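Local coordinates for protein putative alpha-L-fucosidase (Bacteroides thetaiotaomicron, PDB 4H41) that is a putative alpha-L-fucosidase with a TIM-barrel fold, probably a glycoside hydrolase acting on host glycans, at residues V99-D103 with Y150-Y154. Coordinates in Å, arbitrary orientation, origin at the centre of the assembly. Residues are numbered along the deposited sequence.
Sequences VDLVD and YGEKY
How a helix N-terminus can be tied to the tail of a later helix and the loop after it through two tyrosine hydroxyls is well illustrated here. Tyr150, the residue most covered by the contact, closes to 7.5 Å between its CA and that of Asp103. Its m rotamer (chi1 -58°) points the ring edge-on at Asp100, where Tyr150 OH donates to Asp100 OD2 at 2.6 Å. Asp100 is the N-cap of helix 101-111, where the chain passes from an extended Val99 into helix; with chi1 near 180° its OD1 accepts from Asp103 N at 3.0 Å, almost linearly. Val102 CG1 lies over one face of the Tyr150 ring, a CH-pi contact 3.6 Å from the centroid and 8° off the normal. In the eight-stranded TIM barrel, strand 115-119 and the short helix 125-129 lie between helices 101-111 and 136-151 in sequence. Past Gly151 the chain turns, Lys153 N and Tyr154 N both donating to Tyr150 O at 3.0 Å, which brings a second m-rotamer tyrosine alongside the first. Asp103 (chi1 165°, chi2 73°) starts sideways, but its carboxylate comes nearer: Tyr154 OH donates to Asp103 OD1 at 2.6 Å, while Asp103 OD2 forms a salt bridge with Arg107.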
loop_
_atom_site.group_PDB
_atom_site.type_symbol
_atom_site.label_atom_id
_atom_site.label_comp_id
_atom_site.label_asym_id
_atom_site.label_seq_id
_atom_site.Cartn_x
_atom_site.Cartn_y
_atom_site.Cartn_z
ATOM N N VAL B 99 -22.218 14.672 -2.958
ATOM C CA VAL B 99 -23.237 13.731 -3.439
ATOM C C VAL B 99 -24.039 13.218 -2.260
ATOM O O VAL B 99 -23.466 12.863 -1.229
ATOM C CB VAL B 99 -22.567 12.545 -4.200
ATOM C CG1 VAL B 99 -23.599 11.493 -4.624
ATOM C CG2 VAL B 99 -21.769 13.027 -5.416
ATOM N N ASP B 100 -25.362 13.068 -2.450
ATOM C CA ASP B 100 -26.214 12.423 -1.460
ATOM C C ASP B 100 -26.071 10.899 -1.667
ATOM O O ASP B 100 -26.729 10.317 -2.527
ATOM C CB ASP B 100 -27.683 12.882 -1.569
ATOM C CG ASP B 100 -28.594 12.266 -0.522
ATOM O OD1 ASP B 100 -28.166 11.289 0.154
ATOM O OD2 ASP B 100 -29.757 12.726 -0.393
ATOM N N LEU B 101 -25.157 10.276 -0.923
ATOM C CA LEU B 101 -24.899 8.834 -1.044
ATOM C C LEU B 101 -26.046 7.998 -0.548
ATOM O O LEU B 101 -26.259 6.891 -1.051
ATOM C CB LEU B 101 -23.626 8.435 -0.283
ATOM C CG LEU B 101 -22.345 9.102 -0.761
ATOM C CD1 LEU B 101 -21.158 8.734 0.146
ATOM C CD2 LEU B 101 -22.024 8.705 -2.202
ATOM N N VAL B 102 -26.787 8.474 0.455
ATOM C CA VAL B 102 -27.932 7.717 0.988
ATOM C C VAL B 102 -28.977 7.547 -0.132
ATOM O O VAL B 102 -29.419 6.426 -0.399
ATOM C CB VAL B 102 -28.510 8.363 2.258
ATOM C CG1 VAL B 102 -29.747 7.630 2.711
ATOM C CG2 VAL B 102 -27.473 8.338 3.380
ATOM N N ASP B 103 -29.307 8.644 -0.819
ATOM C CA ASP B 103 -30.224 8.629 -1.961
ATOM C C ASP B 103 -29.699 7.672 -3.030
ATOM O O ASP B 103 -30.445 6.839 -3.538
ATOM C CB ASP B 103 -30.362 10.038 -2.556
ATOM C CG ASP B 103 -31.006 10.043 -3.937
ATOM O OD1 ASP B 103 -32.225 9.810 -4.021
ATOM O OD2 ASP B 103 -30.269 10.203 -4.941
ATOM N N TYR B 150 -35.783 9.664 4.156
ATOM C CA TYR B 150 -35.512 8.460 3.363
ATOM C C TYR B 150 -36.381 7.242 3.710
ATOM O O TYR B 150 -36.887 6.601 2.801
ATOM C CB TYR B 150 -34.022 8.070 3.538
ATOM C CG TYR B 150 -33.080 9.177 3.131
ATOM C CD1 TYR B 150 -32.821 9.442 1.789
ATOM C CD2 TYR B 150 -32.403 9.932 4.084
ATOM C CE1 TYR B 150 -32.034 10.524 1.405
ATOM C CE2 TYR B 150 -31.611 11.017 3.712
ATOM C CZ TYR B 150 -31.391 11.277 2.368
ATOM O OH TYR B 150 -30.628 12.332 2.007
ATOM N N GLY B 151 -36.457 6.868 4.979
ATOM C CA GLY B 151 -37.159 5.654 5.408
ATOM C C GLY B 151 -38.597 5.539 4.957
ATOM O O GLY B 151 -39.020 4.458 4.536
ATOM N N GLU B 152 -39.322 6.677 4.962
ATOM C CA GLU B 152 -40.726 6.741 4.528
ATOM C C GLU B 152 -40.884 6.853 3.021
ATOM O O GLU B 152 -42.002 6.745 2.539
ATOM C CB GLU B 152 -41.412 7.966 5.168
ATOM C CG GLU B 152 -41.604 7.821 6.658
ATOM C CD GLU B 152 -42.447 8.911 7.287
ATOM O OE1 GLU B 152 -42.424 10.057 6.784
ATOM O OE2 GLU B 152 -43.081 8.630 8.328
ATOM N N LYS B 153 -39.810 7.158 2.278
ATOM C CA LYS B 153 -39.908 7.416 0.837
ATOM C C LYS B 153 -39.284 6.373 -0.065
ATOM O O LYS B 153 -39.651 6.331 -1.234
ATOM C CB LYS B 153 -39.239 8.770 0.529
ATOM C CG LYS B 153 -39.914 9.920 1.278
ATOM C CD LYS B 153 -39.415 11.267 0.812
ATOM C CE LYS B 153 -39.987 12.378 1.650
ATOM N NZ LYS B 153 -39.383 13.687 1.294
ATOM N N TYR B 154 -38.331 5.570 0.418
ATOM C CA TYR B 154 -37.624 4.613 -0.421
ATOM C C TYR B 154 -37.914 3.188 0.035
ATOM O O TYR B 154 -37.647 2.818 1.187
ATOM C CB TYR B 154 -36.107 4.868 -0.358
ATOM C CG TYR B 154 -35.633 6.203 -0.899
ATOM C CD1 TYR B 154 -35.795 7.372 -0.164
ATOM C CD2 TYR B 154 -34.951 6.288 -2.109
ATOM C CE1 TYR B 154 -35.330 8.602 -0.636
ATOM C CE2 TYR B 154 -34.458 7.504 -2.579
ATOM C CZ TYR B 154 -34.628 8.658 -1.826
ATOM O OH TYR B 154 -34.071 9.859 -2.220
#